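Local coordinates for SusD superfamily protein (Bacteroides vulgatus, PDB 3MYV) that probably binds polysaccharides at the cell surface, as a SusD-family protein of the bacterial outer membrane, at residues G224-Y229 with E247-I252; V337-A342 with G358-I363; A341-C346 with R382-R387; G45-S50 with G395-D400. All coordinates share one frame; numbering follows the deposited sequence. Where two conformers were deposited one is given.

Interaction 1. Residues G224-Y229 with E247-I252; sequences GSYALY and ESFFEI. With EDO (1,2-ethanediol), chain H.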
# COMPACT_ATOMS: atom_id res chain seq x y z
N GLY A 224 24.79 -2.69 -0.55
CA GLY A 224 24.71 -1.28 -0.93
C GLY A 224 23.60 -0.97 -1.93
O GLY A 224 23.53 0.13 -2.46
N SER A 225 22.71 -1.93 -2.14
CA SER A 225 21.73 -1.81 -3.22
C SER A 225 20.56 -0.92 -2.90
O SER A 225 19.92 -0.38 -3.82
CB SER A 225 21.28 -3.20 -3.66
OG SER A 225 22.37 -3.85 -4.28
N TYR A 226 20.28 -0.74 -1.60
CA TYR A 226 19.27 0.19 -1.12
C TYR A 226 19.80 0.88 0.13
O TYR A 226 20.63 0.31 0.85
CB TYR A 226 17.95 -0.50 -0.84
CG TYR A 226 17.41 -1.21 -2.03
CD1 TYR A 226 16.59 -0.55 -2.96
CD2 TYR A 226 17.71 -2.56 -2.26
CE1 TYR A 226 16.07 -1.23 -4.06
CE2 TYR A 226 17.21 -3.23 -3.36
CZ TYR A 226 16.40 -2.56 -4.26
OH TYR A 226 15.88 -3.23 -5.34
N ALA A 227 19.37 2.12 0.35
CA ALA A 227 19.81 2.91 1.49
C ALA A 227 18.78 3.99 1.80
O ALA A 227 18.08 4.50 0.89
CB ALA A 227 21.17 3.57 1.19
N LEU A 228 18.72 4.36 3.08
CA LEU A 228 17.81 5.39 3.55
C LEU A 228 18.25 6.76 3.04
O LEU A 228 19.43 7.07 3.04
CB LEU A 228 17.77 5.43 5.07
CG LEU A 228 17.13 4.25 5.77
CD1 LEU A 228 17.30 4.41 7.28
CD2 LEU A 228 15.66 4.12 5.36
N TYR A 229 17.30 7.58 2.63
CA TYR A 229 17.59 9.00 2.32
C TYR A 229 18.04 9.75 3.56
O TYR A 229 17.34 9.74 4.56
CB TYR A 229 16.36 9.74 1.75
CG TYR A 229 15.72 8.99 0.62
CD1 TYR A 229 16.47 8.66 -0.50
CD2 TYR A 229 14.40 8.57 0.67
CE1 TYR A 229 15.93 7.92 -1.52
CE2 TYR A 229 13.84 7.84 -0.38
CZ TYR A 229 14.63 7.52 -1.47
OH TYR A 229 14.15 6.75 -2.51
N GLU A 247 15.72 4.18 -1.68
CA GLU A 247 14.82 3.44 -0.77
C GLU A 247 13.81 2.57 -1.54
O GLU A 247 13.19 1.65 -0.97
CB GLU A 247 14.04 4.39 0.12
CG GLU A 247 14.86 5.05 1.20
CD GLU A 247 14.04 5.57 2.35
OE1 GLU A 247 12.93 5.06 2.59
OE2 GLU A 247 14.53 6.49 3.02
N SER A 248 13.62 2.86 -2.82
CA SER A 248 12.50 2.32 -3.56
C SER A 248 12.77 0.90 -4.05
O SER A 248 13.61 0.70 -4.94
CB SER A 248 12.18 3.21 -4.77
OG SER A 248 11.06 2.68 -5.47
N PHE A 249 12.06 -0.06 -3.48
CA PHE A 249 12.09 -1.45 -3.98
C PHE A 249 11.13 -1.57 -5.19
O PHE A 249 11.42 -2.25 -6.20
CB PHE A 249 11.62 -2.48 -2.95
CG PHE A 249 12.38 -2.49 -1.65
CD1 PHE A 249 13.73 -2.83 -1.62
CD2 PHE A 249 11.73 -2.22 -0.43
CE1 PHE A 249 14.44 -2.86 -0.41
CE2 PHE A 249 12.43 -2.28 0.78
CZ PHE A 249 13.79 -2.58 0.79
N PHE A 250 9.96 -0.95 -5.05
CA PHE A 250 8.92 -1.02 -6.08
C PHE A 250 8.18 0.30 -6.12
O PHE A 250 7.61 0.71 -5.10
CB PHE A 250 7.95 -2.17 -5.75
CG PHE A 250 6.78 -2.30 -6.71
CD1 PHE A 250 6.92 -2.02 -8.07
CD2 PHE A 250 5.56 -2.71 -6.24
CE1 PHE A 250 5.85 -2.13 -8.94
CE2 PHE A 250 4.48 -2.84 -7.11
CZ PHE A 250 4.64 -2.53 -8.46
N GLU A 251 8.17 0.96 -7.28
CA GLU A 251 7.26 2.09 -7.49
C GLU A 251 6.63 1.95 -8.86
O GLU A 251 7.24 1.38 -9.76
CB GLU A 251 7.96 3.44 -7.32
CG GLU A 251 9.03 3.75 -8.36
CD GLU A 251 9.89 4.93 -7.97
OE1 GLU A 251 10.53 4.88 -6.90
OE2 GLU A 251 9.96 5.91 -8.76
N ILE A 252 5.44 2.52 -9.02
CA ILE A 252 4.72 2.52 -10.31
C ILE A 252 5.36 3.55 -11.26
O ILE A 252 5.51 4.74 -10.92
CB ILE A 252 3.20 2.85 -10.12
CG1 ILE A 252 2.54 1.89 -9.13
CG2 ILE A 252 2.45 2.88 -11.47
CD1 ILE A 252 2.55 0.39 -9.59
C1 EDO H . 10.68 7.27 -2.12
O1 EDO H . 11.55 6.37 -2.80
C2 EDO H . 10.96 8.71 -2.53
O2 EDO H . 10.65 8.87 -3.91
O HOH W 1 14.09 -2.31 -7.06
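With CG anti to the carbonyl carbon (chi1 -72°) and the chain extended beyond it, Glu247 passes across one face of the ring of Tyr229, whose own CG is likewise anti to its carbonyl carbon (chi1 -51°). CG of Glu247 sits 3.6 Å from the centroid of the Tyr229 ring, over the face, as a CH-pi contact. Backbone and side chain then exchange bonds in both directions. The carboxylate atom OE2 of Glu247 accepts from Tyr229 N at 3.0 Å through its anti lone pair, while Glu247 N donates to Tyr229 OH at 3.1 Å. That hydroxyl also bonds O1 of a 1,2-ethanediol, probably a crystallisation additive. At Phe249, where the chain turns a corner, the ring points an edge at the face of Tyr226, the two centroids 4.7 Å apart and the planes inclined by 60°. One water bridges Tyr226 OH and Phe249 O, and Asn188 also bonds that hydroxyl. The buried carboxylate of Glu247 is further held by Arg366, Arg333 and Ser335. The contact pins the loop following helix 206-223 to strand 248-252, whose Phe249 and Phe250 face Leu332 of antiparallel strand 329-333 as a classic beta bulge, while Phe249 packs on helices 189-202 and 334-348.

Interaction 2. Residues V337-A342 with G358-I363; sequences VYLIAA and GYLNEI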
# COMPACT_ATOMS: atom_id res chain seq x y z
N VAL A 337 10.28 -1.04 5.90
CA VAL A 337 10.88 -2.23 6.46
C VAL A 337 11.46 -1.95 7.86
O VAL A 337 11.29 -2.76 8.79
CB VAL A 337 11.94 -2.82 5.54
CG1 VAL A 337 12.54 -4.11 6.16
CG2 VAL A 337 11.37 -3.10 4.14
N TYR A 338 12.11 -0.81 8.01
CA TYR A 338 12.57 -0.36 9.33
C TYR A 338 11.40 -0.29 10.32
O TYR A 338 11.49 -0.77 11.44
CB TYR A 338 13.28 0.99 9.24
CG TYR A 338 14.74 0.91 8.79
CD1 TYR A 338 15.09 0.66 7.46
CD2 TYR A 338 15.77 1.12 9.70
CE1 TYR A 338 16.44 0.60 7.07
CE2 TYR A 338 17.11 1.04 9.32
CZ TYR A 338 17.44 0.78 8.01
OH TYR A 338 18.76 0.73 7.62
N LEU A 339 10.29 0.30 9.88
CA LEU A 339 9.11 0.39 10.75
C LEU A 339 8.45 -0.96 11.01
O LEU A 339 7.94 -1.17 12.10
CB LEU A 339 8.10 1.41 10.21
CG LEU A 339 8.62 2.84 10.23
CD1 LEU A 339 7.73 3.75 9.41
CD2 LEU A 339 8.79 3.37 11.66
N ILE A 340 8.49 -1.89 10.04
CA ILE A 340 8.00 -3.27 10.29
C ILE A 340 8.87 -3.96 11.38
O ILE A 340 8.35 -4.56 12.33
CB ILE A 340 7.99 -4.13 8.99
CG1 ILE A 340 6.95 -3.57 7.99
CG2 ILE A 340 7.78 -5.64 9.35
CD1 ILE A 340 7.04 -4.12 6.55
N ALA A 341 10.18 -3.86 11.25
CA ALA A 341 11.05 -4.41 12.29
C ALA A 341 10.78 -3.77 13.67
O ALA A 341 10.72 -4.47 14.70
CB ALA A 341 12.53 -4.22 11.90
N ALA A 342 10.59 -2.45 13.68
CA ALA A 342 10.31 -1.70 14.90
C ALA A 342 9.00 -2.15 15.52
O ALA A 342 8.92 -2.35 16.74
CB ALA A 342 10.29 -0.15 14.62
N GLY A 358 16.44 0.09 17.86
CA GLY A 358 17.55 0.62 17.06
C GLY A 358 17.04 1.07 15.69
O GLY A 358 17.32 2.19 15.23
N TYR A 359 16.25 0.22 15.06
CA TYR A 359 15.65 0.56 13.77
C TYR A 359 14.66 1.73 13.85
O TYR A 359 14.65 2.60 12.96
CB TYR A 359 15.00 -0.68 13.15
CG TYR A 359 15.98 -1.74 12.72
CD1 TYR A 359 17.10 -1.42 11.97
CD2 TYR A 359 15.75 -3.08 13.00
CE1 TYR A 359 17.98 -2.39 11.56
CE2 TYR A 359 16.62 -4.05 12.60
CZ TYR A 359 17.72 -3.72 11.86
OH TYR A 359 18.60 -4.69 11.44
N LEU A 360 13.85 1.76 14.91
CA LEU A 360 12.92 2.86 15.11
C LEU A 360 13.72 4.15 15.16
O LEU A 360 13.37 5.08 14.46
CB LEU A 360 12.08 2.66 16.37
CG LEU A 360 11.09 3.80 16.69
CD1 LEU A 360 10.04 3.96 15.50
CD2 LEU A 360 10.47 3.59 18.02
N ASN A 361 14.79 4.19 15.96
CA ASN A 361 15.61 5.39 16.12
C ASN A 361 16.27 5.84 14.84
O ASN A 361 16.43 7.03 14.61
CB ASN A 361 16.66 5.25 17.23
CG ASN A 361 16.09 5.60 18.58
OD1 ASN A 361 16.04 6.78 18.94
ND2 ASN A 361 15.60 4.60 19.31
N GLU A 362 16.65 4.89 14.00
CA GLU A 362 17.21 5.27 12.71
C GLU A 362 16.26 6.14 11.91
O GLU A 362 16.68 7.14 11.28
CB GLU A 362 17.57 4.06 11.89
CG GLU A 362 18.50 4.40 10.76
CD GLU A 362 19.94 4.41 11.19
OE1 GLU A 362 20.34 3.45 11.88
OE2 GLU A 362 20.67 5.36 10.82
N ILE A 363 14.97 5.81 11.97
CA ILE A 363 13.96 6.57 11.22
C ILE A 363 13.65 7.89 11.95
O ILE A 363 13.48 8.96 11.32
CB ILE A 363 12.67 5.73 11.02
CG1 ILE A 363 13.00 4.47 10.19
CG2 ILE A 363 11.54 6.58 10.38
CD1 ILE A 363 13.59 4.73 8.78
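Tyr338 and Tyr359 meet where two helical segments, 337-342 and 358-363, run roughly antiparallel, their axes 8.1 Å apart at closest approach and their directions 142° apart. The small side chains of Ala341 and Ala342 are consistent with this close approach: CB of Ala342 rests on CB of Leu360 at 3.8 Å, and CB of Ala341 touches CD2 of the Tyr359 ring at 3.6 Å. Tyr359 thus touches Ala341 through CD2 and Tyr338 through CD1. The two tyrosine rings stand almost perpendicular, planes 86° apart, with Tyr338 CE2 3.6 Å from Tyr359 CD1; the approach is oblique. CG anti to the carbonyl carbon (chi1 -82°) turns the CD2/CE2 side of the Tyr338 ring to Tyr359, and CG of Glu362 lies near CE2 of the same Tyr338 ring. CB of Tyr338 meets Ile363 CG1 at 3.6 Å. Leu339 reaches across with CD2 to meet Leu360 CD1 at 4.1 Å. No hydrogen bond links the segments, so the interface is held by apolar packing, while Tyr359 OH bonds Asp214. The contact joins consecutive helices 334-348 and 350-367 as a helical hairpin, consistent with the TPR-like helical pairs of the SusD family. Helix 206-223 covers the tyrosines through Ile217, and helix 380-391 lies against Leu339, Leu360 and Ile363.

Interaction 3. Residues A341-C346 with R382-R387; sequences AAEAGC and RVLDER. With EDO (1,2-ethanediol), chain K.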
# COMPACT_ATOMS: atom_id res chain seq x y z
N ALA A 341 10.18 -3.86 11.25
CA ALA A 341 11.05 -4.41 12.29
C ALA A 341 10.78 -3.77 13.67
O ALA A 341 10.72 -4.47 14.70
CB ALA A 341 12.53 -4.22 11.90
N ALA A 342 10.59 -2.45 13.68
CA ALA A 342 10.31 -1.70 14.90
C ALA A 342 9.00 -2.15 15.52
O ALA A 342 8.92 -2.35 16.74
CB ALA A 342 10.29 -0.15 14.62
N GLU A 343 7.97 -2.31 14.69
CA GLU A 343 6.65 -2.72 15.22
C GLU A 343 6.65 -4.16 15.76
O GLU A 343 6.15 -4.44 16.86
CB GLU A 343 5.56 -2.51 14.18
CG GLU A 343 4.20 -2.80 14.71
CD GLU A 343 3.07 -2.59 13.73
OE1 GLU A 343 3.23 -1.86 12.74
OE2 GLU A 343 1.98 -3.17 13.95
N ALA A 344 7.19 -5.07 14.98
CA ALA A 344 7.22 -6.47 15.34
C ALA A 344 8.13 -6.67 16.56
O ALA A 344 7.79 -7.42 17.48
CB ALA A 344 7.70 -7.32 14.12
N GLY A 345 9.26 -5.99 16.57
CA GLY A 345 10.19 -6.03 17.73
C GLY A 345 9.51 -5.57 19.02
O GLY A 345 9.64 -6.18 20.07
N CYS A 346 8.75 -4.48 18.91
CA CYS A 346 8.01 -3.98 20.04
C CYS A 346 7.01 -5.04 20.53
O CYS A 346 6.94 -5.32 21.71
CB CYS A 346 7.31 -2.69 19.63
SG CYS A 346 6.51 -1.87 21.00
N ARG A 382 3.82 4.54 19.87
CA ARG A 382 4.94 5.33 19.44
C ARG A 382 5.42 4.90 18.06
O ARG A 382 5.80 5.74 17.25
CB ARG A 382 6.11 5.26 20.46
CG ARG A 382 7.29 6.13 20.07
CD ARG A 382 6.91 7.63 20.01
NE ARG A 382 8.00 8.50 19.55
CZ ARG A 382 8.34 8.74 18.29
NH1 ARG A 382 7.72 8.15 17.27
NH2 ARG A 382 9.34 9.59 18.03
N VAL A 383 5.41 3.61 17.79
CA VAL A 383 5.79 3.12 16.46
C VAL A 383 4.70 3.51 15.45
O VAL A 383 5.01 3.94 14.34
CB VAL A 383 6.01 1.60 16.43
CG1 VAL A 383 6.39 1.14 15.02
CG2 VAL A 383 7.09 1.19 17.47
N LEU A 384 3.44 3.44 15.84
CA LEU A 384 2.37 3.82 14.91
C LEU A 384 2.41 5.32 14.63
O LEU A 384 2.14 5.71 13.49
CB LEU A 384 0.99 3.42 15.39
CG LEU A 384 0.79 1.90 15.62
CD1 LEU A 384 -0.60 1.63 16.20
CD2 LEU A 384 0.97 1.13 14.35
N ASP A 385 2.74 6.14 15.63
CA ASP A 385 2.94 7.59 15.41
C ASP A 385 4.10 7.82 14.44
O ASP A 385 4.04 8.72 13.62
CB ASP A 385 3.23 8.35 16.71
CG ASP A 385 2.01 8.47 17.62
OD1 ASP A 385 0.86 8.30 17.17
OD2 ASP A 385 2.22 8.78 18.80
N GLU A 386 5.15 7.00 14.50
CA GLU A 386 6.26 7.13 13.55
C GLU A 386 5.81 6.78 12.14
O GLU A 386 6.17 7.48 11.17
CB GLU A 386 7.49 6.33 13.97
CG GLU A 386 8.80 6.82 13.33
CD GLU A 386 9.12 8.27 13.64
OE1 GLU A 386 8.68 8.79 14.70
OE2 GLU A 386 9.84 8.89 12.86
N ARG A 387 5.00 5.72 12.02
CA ARG A 387 4.39 5.37 10.75
C ARG A 387 3.53 6.50 10.20
O ARG A 387 3.59 6.79 9.01
CB ARG A 387 3.52 4.12 10.87
CG ARG A 387 4.27 2.80 11.01
CD ARG A 387 3.27 1.68 11.30
NE ARG A 387 3.84 0.36 11.04
CZ ARG A 387 3.96 -0.19 9.83
NH1 ARG A 387 3.55 0.44 8.73
NH2 ARG A 387 4.52 -1.39 9.72
C1 EDO K . 8.97 -2.74 24.32
O1 EDO K . 9.92 -3.30 25.23
C2 EDO K . 7.74 -3.64 24.24
O2 EDO K . 8.20 -4.98 24.03
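Val383 and Glu343 meet at the close part of this contact, where CG1 of the valine lies 3.8 Å from both N and CB of Glu343. The same methyl touches CB of Ala342 at 4.1 Å, placing one branch of Val383 against two successive residues of the facing helix. Beside this packing, Glu343 extends fully, with CG anti to the backbone N (chi1 -176°), and brings OE1 within 2.9 Å of Arg387 NE. This is a salt bridge whose hydrogen bond is weak: the N-H...O angle is bent to 128°, and the carboxylate and guanidinium planes are perpendicular. Segments 341-346 and 382-387 are nearly antiparallel at 168°, with axes 9.8 Å apart, and belong to the helical C-terminal part of this SusD-family chain, where helix 380-391 packs alongside helix 334-348. The buried carboxylate also engages Arg403, Lys347 and Asn404 through OE2, and Arg387 has a further partner in Asp400; the acidic groups probably offset the closeness of the Arg387 and Arg403 guanidinium groups. Toward Cys346 the packing thins. Its CB comes only to 4.4 Å from Val383 CG2, and this partly exposed end admits a 1,2-ethanediol, probably from the crystallisation liquor, whose O2 donates to Cys346 O at 2.7 Å.

Interaction 4. Residues G45-S50 with G395-D400; sequences GDDMQS and GHRFFD. With EDO (1,2-ethanediol), chain I.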
# COMPACT_ATOMS: atom_id res chain seq x y z
N GLY A 45 -7.95 7.20 7.15
CA GLY A 45 -7.23 7.43 8.40
C GLY A 45 -7.57 8.77 9.06
O GLY A 45 -8.60 9.39 8.77
N ASP A 46 -6.67 9.20 9.94
CA ASP A 46 -6.82 10.47 10.66
C ASP A 46 -5.86 11.56 10.19
O ASP A 46 -5.88 12.70 10.72
CB ASP A 46 -6.65 10.22 12.17
CG ASP A 46 -5.30 9.64 12.51
OD1 ASP A 46 -4.56 9.26 11.59
OD2 ASP A 46 -4.97 9.57 13.71
N ASP A 47 -5.01 11.25 9.21
CA ASP A 47 -3.93 12.17 8.80
C ASP A 47 -4.14 12.91 7.49
O ASP A 47 -3.48 13.92 7.23
CB ASP A 47 -2.60 11.43 8.71
CG ASP A 47 -2.06 11.03 10.09
OD1 ASP A 47 -2.29 11.80 11.05
OD2 ASP A 47 -1.41 9.96 10.18
N MSE A 48 -5.07 12.40 6.67
CA MSE A 48 -5.50 13.08 5.46
C MSE A 48 -7.00 13.09 5.37
O MSE A 48 -7.66 12.21 5.92
CB MSE A 48 -4.94 12.40 4.21
CG MSE A 48 -3.42 12.36 4.15
SE MSE A 48 -2.66 12.14 2.39
CE MSE A 48 -2.87 13.94 1.74
N GLN A 49 -7.53 14.12 4.71
CA GLN A 49 -8.96 14.25 4.52
C GLN A 49 -9.26 14.79 3.14
O GLN A 49 -8.41 15.39 2.47
CB GLN A 49 -9.55 15.15 5.62
CG GLN A 49 -9.08 16.61 5.52
CD GLN A 49 -9.92 17.54 6.34
OE1 GLN A 49 -9.71 17.68 7.55
NE2 GLN A 49 -10.85 18.19 5.69
N SER A 50 -10.50 14.60 2.73
CA SER A 50 -11.02 15.22 1.52
C SER A 50 -11.19 16.73 1.63
O SER A 50 -11.41 17.29 2.71
CB SER A 50 -12.39 14.59 1.18
OG SER A 50 -12.89 15.07 -0.05
N GLY A 395 -0.62 5.42 1.66
CA GLY A 395 -1.72 4.45 1.67
C GLY A 395 -1.72 3.47 2.83
O GLY A 395 -2.28 2.38 2.69
N HIS A 396 -1.10 3.84 3.95
CA HIS A 396 -0.96 2.91 5.09
C HIS A 396 -1.86 3.19 6.28
O HIS A 396 -2.28 2.25 6.96
CB HIS A 396 0.48 2.92 5.64
CG HIS A 396 1.51 2.43 4.68
ND1 HIS A 396 1.94 1.11 4.66
CD2 HIS A 396 2.23 3.08 3.74
CE1 HIS A 396 2.87 0.98 3.72
NE2 HIS A 396 3.07 2.16 3.16
N ARG A 397 -2.08 4.47 6.61
CA ARG A 397 -2.62 4.85 7.92
C ARG A 397 -3.89 4.13 8.35
O ARG A 397 -3.97 3.61 9.49
CB ARG A 397 -2.81 6.37 8.03
CG ARG A 397 -3.24 6.86 9.41
CD ARG A 397 -2.16 6.67 10.50
NE ARG A 397 -2.53 7.39 11.72
CZ ARG A 397 -2.05 7.16 12.95
NH1 ARG A 397 -1.17 6.21 13.16
NH2 ARG A 397 -2.46 7.90 13.96
N PHE A 398 -4.90 4.11 7.48
CA PHE A 398 -6.12 3.39 7.80
C PHE A 398 -5.85 1.95 8.20
O PHE A 398 -6.34 1.50 9.23
CB PHE A 398 -7.14 3.48 6.64
CG PHE A 398 -8.34 2.55 6.77
CD1 PHE A 398 -9.37 2.82 7.67
CD2 PHE A 398 -8.47 1.45 5.91
CE1 PHE A 398 -10.47 1.97 7.74
CE2 PHE A 398 -9.57 0.64 5.97
CZ PHE A 398 -10.57 0.89 6.90
N PHE A 399 -5.09 1.23 7.37
CA PHE A 399 -4.83 -0.18 7.59
C PHE A 399 -4.00 -0.42 8.86
O PHE A 399 -4.26 -1.35 9.63
CB PHE A 399 -4.08 -0.78 6.40
CG PHE A 399 -4.84 -0.76 5.12
CD1 PHE A 399 -6.04 -1.44 5.00
CD2 PHE A 399 -4.34 -0.08 4.01
CE1 PHE A 399 -6.72 -1.46 3.78
CE2 PHE A 399 -5.02 -0.09 2.81
CZ PHE A 399 -6.20 -0.78 2.70
N ASP A 400 -3.05 0.48 9.12
CA ASP A 400 -2.16 0.32 10.27
C ASP A 400 -2.90 0.51 11.60
O ASP A 400 -2.65 -0.19 12.56
CB ASP A 400 -0.96 1.27 10.19
CG ASP A 400 0.07 0.84 9.13
OD1 ASP A 400 0.11 -0.34 8.71
OD2 ASP A 400 0.86 1.69 8.72
C1 EDO I . 0.10 0.89 -0.63
O1 EDO I . -0.38 0.93 0.71
C2 EDO I . 1.23 -0.13 -0.77
O2 EDO I . 0.73 -1.50 -0.96
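A salt-bridge network of Arg397 with the buried Asp46 and Asp47 ties the loop leading into strand 48-50 to the start of helix 397-403, joining sequence-distant parts of the SusD fold. Arg397 grips Asp46 side-on with two nitrogens. NE donates to Asp46 OD1 at 2.8 Å along a nearly straight line (172°), and NH2 donates to Asp46 OD2 at 3.0 Å, using that oxygen's syn lone pair. The two flat groups are nearly coplanar. Asp46 places its CG between the backbone N and the carbonyl carbon (chi1 60°), which presents both oxygens to the arginine. Asp47 adds charge without direction: its OD2 is 3.2 Å from Arg397 NE but lies well out of the guanidinium plane, and no N-H points at it. This oxygen accepts instead from Ser388 OG, while OD1 of Asp47 pairs with Lys282. The two carboxylates would be expected to balance the positive charges of Arg397 and of Lys282. Gly45 makes the close backbone approach possible, since a side chain there would run into Arg397 CG. The backbone of Phe398 is bonded to that of Gly41, and CB of Phe398 lies 3.8 Å from Gly45 N.

In the fold
Interactions 2 and 3 share helix 334-348 through Ala341 and Ala342: helix 350-367 packs on one part of it and helix 380-391 on another, and Glu386 of interaction 3 touches Leu339, Leu360 and Ile363 of interaction 2. Both are buried, but the first is apolar and the second adds a salt bridge. Interaction 1, partly buried, sets a loop against the residues at and before strand 248-252; it meets interaction 2 where Leu228 packs on Tyr338, Glu362 and Ile363, and Phe249 on Val337. Interaction 4, buried and the most ionic, is linked to interaction 3 by the Arg387-Asp400 salt bridge, and closes a long chain loop containing the other three.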